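Local coordinates for protein putative methylthioribose-1-phosphate isomerase (Archaeoglobus fulgidus, PDB 1T5O) that probably interconverts methylthioribose-1-phosphate and methylthioribulose-1-phosphate, an aldose-ketose isomerisation on the route that recycles methylthioribose into methionine, at residues V333-P336 / K337-F341; K13-Q17 / T18-E22. All coordinates share one frame; numbering follows the deposited sequence.

Contact 1 (V333-P336 / K337-F341)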
ATOM      1  N   VAL A 333       4.966  16.752 -30.423  1.00 22.92           N
ATOM      2  CA  VAL A 333       5.622  17.906 -31.023  1.00 22.36           C
ATOM      3  C   VAL A 333       6.756  18.450 -30.140  1.00 21.33           C
ATOM      4  O   VAL A 333       7.874  18.647 -30.608  1.00 21.77           O
ATOM      5  CB  VAL A 333       4.629  19.091 -31.272  1.00 22.20           C
ATOM      6  CG1 VAL A 333       5.392  20.302 -31.799  1.00 22.34           C
ATOM      7  CG2 VAL A 333       3.563  18.707 -32.279  1.00 20.76           C
ATOM      8  N   ASN A 334       6.475  18.658 -28.859  1.00 20.92           N
ATOM      9  CA  ASN A 334       7.441  19.282 -27.961  1.00 21.99           C
ATOM     10  C   ASN A 334       8.595  18.504 -27.380  1.00 22.68           C
ATOM     11  O   ASN A 334       9.616  19.101 -27.031  1.00 23.95           O
ATOM     12  CB  ASN A 334       6.694  19.998 -26.834  1.00 21.67           C
ATOM     13  CG  ASN A 334       5.767  21.064 -27.365  1.00 25.18           C
ATOM     14  OD1 ASN A 334       6.055  21.671 -28.385  1.00 26.62           O
ATOM     15  ND2 ASN A 334       4.656  21.308 -26.675  1.00 25.70           N
ATOM     16  N   VAL A 335       8.448  17.193 -27.265  1.00 21.84           N
ATOM     17  CA  VAL A 335       9.535  16.380 -26.742  1.00 22.58           C
ATOM     18  C   VAL A 335      10.722  16.435 -27.724  1.00 23.59           C
ATOM     19  O   VAL A 335      11.850  16.727 -27.314  1.00 22.44           O
ATOM     20  CB  VAL A 335       9.056  14.933 -26.488  1.00 21.62           C
ATOM     21  CG1 VAL A 335      10.243  13.964 -26.381  1.00 20.41           C
ATOM     22  CG2 VAL A 335       8.242  14.903 -25.164  1.00 19.51           C
ATOM     23  N   PRO A 336      10.483  16.180 -29.029  1.00 24.38           N
ATOM     24  CA  PRO A 336      11.603  16.241 -29.989  1.00 26.80           C
ATOM     25  C   PRO A 336      12.201  17.647 -30.043  1.00 27.33           C
ATOM     26  O   PRO A 336      13.419  17.825 -30.108  1.00 28.63           O
ATOM     27  CB  PRO A 336      10.952  15.854 -31.321  1.00 26.81           C
ATOM     28  CG  PRO A 336       9.823  14.978 -30.921  1.00 27.29           C
ATOM     29  CD  PRO A 336       9.259  15.681 -29.686  1.00 24.22           C
ATOM     30  N   LYS A 337      11.336  18.652 -30.003  1.00 29.03           N
ATOM     31  CA  LYS A 337      11.790  20.036 -30.049  1.00 29.97           C
ATOM     32  C   LYS A 337      12.689  20.410 -28.864  1.00 30.09           C
ATOM     33  O   LYS A 337      13.815  20.885 -29.045  1.00 29.28           O
ATOM     34  CB  LYS A 337      10.581  20.983 -30.097  1.00 33.05           C
ATOM     35  CG  LYS A 337      10.962  22.439 -30.252  1.00 38.52           C
ATOM     36  CD  LYS A 337       9.806  23.401 -29.939  1.00 42.10           C
ATOM     37  CE  LYS A 337      10.358  24.796 -29.629  1.00 44.33           C
ATOM     38  NZ  LYS A 337       9.337  25.815 -29.227  1.00 46.75           N
ATOM     39  N   VAL A 338      12.202  20.192 -27.642  1.00 28.81           N
ATOM     40  CA  VAL A 338      12.976  20.547 -26.454  1.00 26.56           C
ATOM     41  C   VAL A 338      14.245  19.708 -26.216  1.00 28.14           C
ATOM     42  O   VAL A 338      15.286  20.243 -25.780  1.00 26.31           O
ATOM     43  CB  VAL A 338      12.106  20.463 -25.177  1.00 25.12           C
ATOM     44  CG1 VAL A 338      12.951  20.835 -23.961  1.00 22.45           C
ATOM     45  CG2 VAL A 338      10.893  21.417 -25.296  1.00 23.66           C
ATOM     46  N   LEU A 339      14.153  18.404 -26.465  1.00 26.35           N
ATOM     47  CA  LEU A 339      15.291  17.522 -26.244  1.00 30.07           C
ATOM     48  C   LEU A 339      16.246  17.527 -27.438  1.00 31.20           C
ATOM     49  O   LEU A 339      17.252  16.822 -27.444  1.00 32.99           O
ATOM     50  CB  LEU A 339      14.812  16.096 -25.959  1.00 26.89           C
ATOM     51  CG  LEU A 339      13.968  15.932 -24.687  1.00 23.61           C
ATOM     52  CD1 LEU A 339      13.680  14.434 -24.465  1.00 21.42           C
ATOM     53  CD2 LEU A 339      14.710  16.538 -23.476  1.00 22.08           C
ATOM     54  N   LYS A 340      15.904  18.337 -28.431  1.00 33.07           N
ATOM     55  CA  LYS A 340      16.682  18.496 -29.653  1.00 37.48           C
ATOM     56  C   LYS A 340      16.961  17.189 -30.386  1.00 39.33           C
ATOM     57  O   LYS A 340      18.113  16.897 -30.708  1.00 41.35           O
ATOM     58  CB  LYS A 340      18.008  19.189 -29.350  1.00 36.95           C
ATOM     59  CG  LYS A 340      17.877  20.509 -28.617  1.00 38.49           C
ATOM     60  CD  LYS A 340      19.257  20.962 -28.151  1.00 42.09           C
ATOM     61  CE  LYS A 340      19.200  22.105 -27.142  1.00 43.11           C
ATOM     62  NZ  LYS A 340      19.071  23.438 -27.795  1.00 46.32           N
ATOM     63  N   PHE A 341      15.919  16.403 -30.642  1.00 40.86           N
ATOM     64  CA  PHE A 341      16.079  15.150 -31.367  1.00 43.36           C
ATOM     65  C   PHE A 341      16.392  15.522 -32.821  1.00 46.98           C
ATOM     66  O   PHE A 341      16.193  16.714 -33.163  1.00 48.85           O
ATOM     67  CB  PHE A 341      14.792  14.317 -31.322  1.00 42.06           C
ATOM     68  CG  PHE A 341      14.556  13.611 -30.011  1.00 42.11           C
ATOM     69  CD1 PHE A 341      13.283  13.149 -29.687  1.00 40.92           C
ATOM     70  CD2 PHE A 341      15.596  13.386 -29.118  1.00 40.93           C
ATOM     71  CE1 PHE A 341      13.045  12.469 -28.490  1.00 41.23           C
ATOM     72  CE2 PHE A 341      15.373  12.704 -27.918  1.00 42.28           C
ATOM     73  CZ  PHE A 341      14.088  12.242 -27.600  1.00 41.24           C
TER
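F341 folds back against P336 and V335, closing the C-terminal end of helix 331-338. Its side chain crosses the proline at a slant: CB and CG both lie against P336 CA, CD1 comes within 3.5 Å of P336 CA and 3.9 Å of P336 CB, and CE1 goes on to V335 CG1 at 3.8 Å. V335 and F341 lie side by side, pointing the same way. Both P336 and V335 meet the ring obliquely, while L339 CB lies over one of its faces, offset toward the rim. With CG turned away from its own carbonyl carbon (chi1 -77°), the phenylalanine lies back along the last turn.

The backbone explains the reversal. K340 takes a positive phi of 55° in a Schellman motif, whose outer bond runs from F341 N to P336 O at 2.9 Å; the inner bond, K340 N to K337 O, is weak. Proline suits position 336 because its ring gives the phenylalanine an apolar wall, at the price of an N-H and a kink. Beyond it, V338 N and L339 N still bond N334 O and V335 O, and V335 CG1 lies 4.0 Å from L339 CD1, two branched aliphatics one turn apart.

V335 and L339 point into the protein, packing on I327 of strand 325-327 and on strand 319-322; N334 ND2 bonds Y328 O just past strand 325-327, and the F341 ring meets W272 from a loop.

Contact 2 (K13-Q17 / T18-E22)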
ATOM      1  N   LYS A  13      33.420   4.819  -2.561  1.00 37.41           N
ATOM      2  CA  LYS A  13      32.583   4.878  -1.363  1.00 38.31           C
ATOM      3  C   LYS A  13      31.109   4.993  -1.771  1.00 37.78           C
ATOM      4  O   LYS A  13      30.792   5.689  -2.743  1.00 36.13           O
ATOM      5  CB  LYS A  13      32.957   6.084  -0.504  1.00 38.98           C
ATOM      6  CG  LYS A  13      34.441   6.216  -0.166  1.00 41.82           C
ATOM      7  CD  LYS A  13      34.917   5.139   0.808  1.00 43.71           C
ATOM      8  CE  LYS A  13      36.373   5.401   1.238  1.00 45.05           C
ATOM      9  NZ  LYS A  13      36.511   6.749   1.894  1.00 46.50           N
ATOM     10  N   LEU A  14      30.227   4.307  -1.035  1.00 37.43           N
ATOM     11  CA  LEU A  14      28.775   4.340  -1.285  1.00 38.31           C
ATOM     12  C   LEU A  14      28.020   4.442   0.028  1.00 36.98           C
ATOM     13  O   LEU A  14      28.441   3.886   1.046  1.00 36.82           O
ATOM     14  CB  LEU A  14      28.235   3.045  -1.898  1.00 41.04           C
ATOM     15  CG  LEU A  14      28.894   2.058  -2.847  1.00 44.38           C
ATOM     16  CD1 LEU A  14      28.120   0.763  -2.762  1.00 46.21           C
ATOM     17  CD2 LEU A  14      28.891   2.585  -4.260  1.00 44.81           C
ATOM     18  N   ILE A  15      26.882   5.122  -0.008  1.00 34.65           N
ATOM     19  CA  ILE A  15      26.025   5.201   1.161  1.00 33.55           C
ATOM     20  C   ILE A  15      25.341   3.833   1.112  1.00 32.44           C
ATOM     21  O   ILE A  15      24.801   3.447   0.071  1.00 31.79           O
ATOM     22  CB  ILE A  15      24.950   6.300   1.008  1.00 32.03           C
ATOM     23  CG1 ILE A  15      25.540   7.667   1.335  1.00 31.87           C
ATOM     24  CG2 ILE A  15      23.759   5.997   1.913  1.00 33.07           C
ATOM     25  CD1 ILE A  15      24.601   8.823   1.018  1.00 29.64           C
ATOM     26  N   ASP A  16      25.363   3.100   2.217  1.00 33.44           N
ATOM     27  CA  ASP A  16      24.740   1.769   2.252  1.00 33.58           C
ATOM     28  C   ASP A  16      23.233   1.933   2.491  1.00 32.73           C
ATOM     29  O   ASP A  16      22.772   1.920   3.633  1.00 31.58           O
ATOM     30  CB  ASP A  16      25.336   0.926   3.387  1.00 35.62           C
ATOM     31  CG  ASP A  16      24.961  -0.540   3.289  1.00 37.42           C
ATOM     32  OD1 ASP A  16      24.043  -0.880   2.515  1.00 37.12           O
ATOM     33  OD2 ASP A  16      25.586  -1.360   3.992  1.00 40.65           O
ATOM     34  N   GLN A  17      22.468   2.056   1.411  1.00 31.04           N
ATOM     35  CA  GLN A  17      21.029   2.261   1.525  1.00 30.80           C
ATOM     36  C   GLN A  17      20.263   1.155   2.237  1.00 28.93           C
ATOM     37  O   GLN A  17      19.223   1.409   2.823  1.00 29.60           O
ATOM     38  CB  GLN A  17      20.432   2.555   0.138  1.00 30.63           C
ATOM     39  CG  GLN A  17      20.752   3.970  -0.335  1.00 30.56           C
ATOM     40  CD  GLN A  17      20.226   4.273  -1.726  1.00 31.65           C
ATOM     41  OE1 GLN A  17      19.035   4.121  -1.992  1.00 33.04           O
ATOM     42  NE2 GLN A  17      21.112   4.710  -2.619  1.00 31.13           N
ATOM     43  N   THR A  18      20.780  -0.062   2.220  1.00 30.75           N
ATOM     44  CA  THR A  18      20.103  -1.151   2.913  1.00 30.89           C
ATOM     45  C   THR A  18      20.065  -0.894   4.429  1.00 31.54           C
ATOM     46  O   THR A  18      19.291  -1.522   5.143  1.00 29.99           O
ATOM     47  CB  THR A  18      20.809  -2.502   2.670  1.00 32.24           C
ATOM     48  OG1 THR A  18      22.002  -2.562   3.461  1.00 32.75           O
ATOM     49  CG2 THR A  18      21.172  -2.652   1.194  1.00 31.72           C
ATOM     50  N   LYS A  19      20.886   0.041   4.907  1.00 31.88           N
ATOM     51  CA  LYS A  19      20.957   0.371   6.333  1.00 32.36           C
ATOM     52  C   LYS A  19      19.969   1.451   6.741  1.00 30.91           C
ATOM     53  O   LYS A  19      19.696   1.661   7.932  1.00 28.41           O
ATOM     54  CB  LYS A  19      22.370   0.845   6.675  1.00 36.09           C
ATOM     55  CG  LYS A  19      23.100  -0.022   7.670  1.00 40.73           C
ATOM     56  CD  LYS A  19      23.403  -1.381   7.081  1.00 42.03           C
ATOM     57  CE  LYS A  19      24.097  -2.264   8.106  1.00 44.60           C
ATOM     58  NZ  LYS A  19      25.503  -2.585   7.711  1.00 46.13           N
ATOM     59  N   LEU A  20      19.456   2.162   5.747  1.00 29.26           N
ATOM     60  CA  LEU A  20      18.487   3.229   5.982  1.00 28.29           C
ATOM     61  C   LEU A  20      17.150   2.603   6.336  1.00 26.67           C
ATOM     62  O   LEU A  20      16.865   1.492   5.911  1.00 26.75           O
ATOM     63  CB  LEU A  20      18.330   4.067   4.705  1.00 28.77           C
ATOM     64  CG  LEU A  20      19.095   5.387   4.501  1.00 28.61           C
ATOM     65  CD1 LEU A  20      20.160   5.599   5.537  1.00 27.86           C
ATOM     66  CD2 LEU A  20      19.645   5.421   3.072  1.00 25.68           C
ATOM     67  N   PRO A  21      16.298   3.322   7.086  1.00 26.55           N
ATOM     68  CA  PRO A  21      16.505   4.673   7.624  1.00 27.58           C
ATOM     69  C   PRO A  21      17.184   4.742   9.005  1.00 29.78           C
ATOM     70  O   PRO A  21      17.526   5.825   9.487  1.00 28.59           O
ATOM     71  CB  PRO A  21      15.080   5.242   7.660  1.00 26.62           C
ATOM     72  CG  PRO A  21      14.251   4.037   7.993  1.00 24.77           C
ATOM     73  CD  PRO A  21      14.863   2.965   7.107  1.00 25.72           C
ATOM     74  N   GLU A  22      17.364   3.591   9.639  1.00 33.11           N
ATOM     75  CA  GLU A  22      17.956   3.540  10.973  1.00 37.08           C
ATOM     76  C   GLU A  22      19.376   4.071  11.102  1.00 37.24           C
ATOM     77  O   GLU A  22      19.704   4.720  12.095  1.00 37.09           O
ATOM     78  CB  GLU A  22      17.911   2.108  11.511  1.00 43.20           C
ATOM     79  CG  GLU A  22      18.923   1.826  12.620  1.00 49.19           C
ATOM     80  CD  GLU A  22      18.658   0.525  13.327  1.00 52.44           C
ATOM     81  OE1 GLU A  22      18.628  -0.538  12.661  1.00 55.90           O
ATOM     82  OE2 GLU A  22      18.473   0.576  14.560  1.00 55.92           O
TER
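This is a local turn contact, a short 3-10 turn just after strand 12-15, on the way to strand 26-29, held by D16 on one side and by apolar side chains on the other. D16 is the centre of an inverse gamma turn, which bends the chain out of the strand. A short acid suits this place because its carboxylate reaches the residue two further on: OD1 accepts the T18 hydroxyl OG1 at 2.8 Å, met from above the carboxylate plane, and weakly the T18 N-H at 3.4 Å. Threonine supplies that hydroxyl, with OG1 set between its backbone N and carbonyl carbon (chi1 76°) and so turned back to the acid. The other oxygen, OD2, lies 3.8 Å from K19 CD and makes a long salt bridge of 3.9 Å with K19 NZ, whose stronger partner is E25. An alanine in place of D16 would probably leave the T18 hydroxyl without this acceptor and remove the long bridge to K19, whose NZ would keep E25.

Two successive bonds, K19 N to D16 O and L20 N to Q17 O, each 3.0 Å, carry the turn. Leucine suits the next place, since its CD2 packs 3.9 Å from Q17 CG, and the side chain also touches L197 and W200 of helix 193-204. Q17 OE1 is bonded by R45, a predicted substrate-binding residue, consistent with this 3-10 turn being a second-shell element of the isomerase active site.

How the contacts relate
Read from the N terminus, contact 2 comes first: residues 13-22 begin the loop that joins strand 12-15, the middle strand of the small antiparallel sheet, to strand 26-29. After that strand and the helices of 32-141, the seven-stranded mixed sheet follows before contact 1, at residues 333-341, ends the modelled chain. Each is a purely local closure, so the two stand in series and neither nests nor crosses. The centres of contact 1 and contact 2 are about 37 Å apart, on opposite sides of the chain's centre. Contact 2 ties the N-terminal sheet to helix 193-204 near the predicted substrate site; contact 1 fastens the last helix to strand 325-327, away from it.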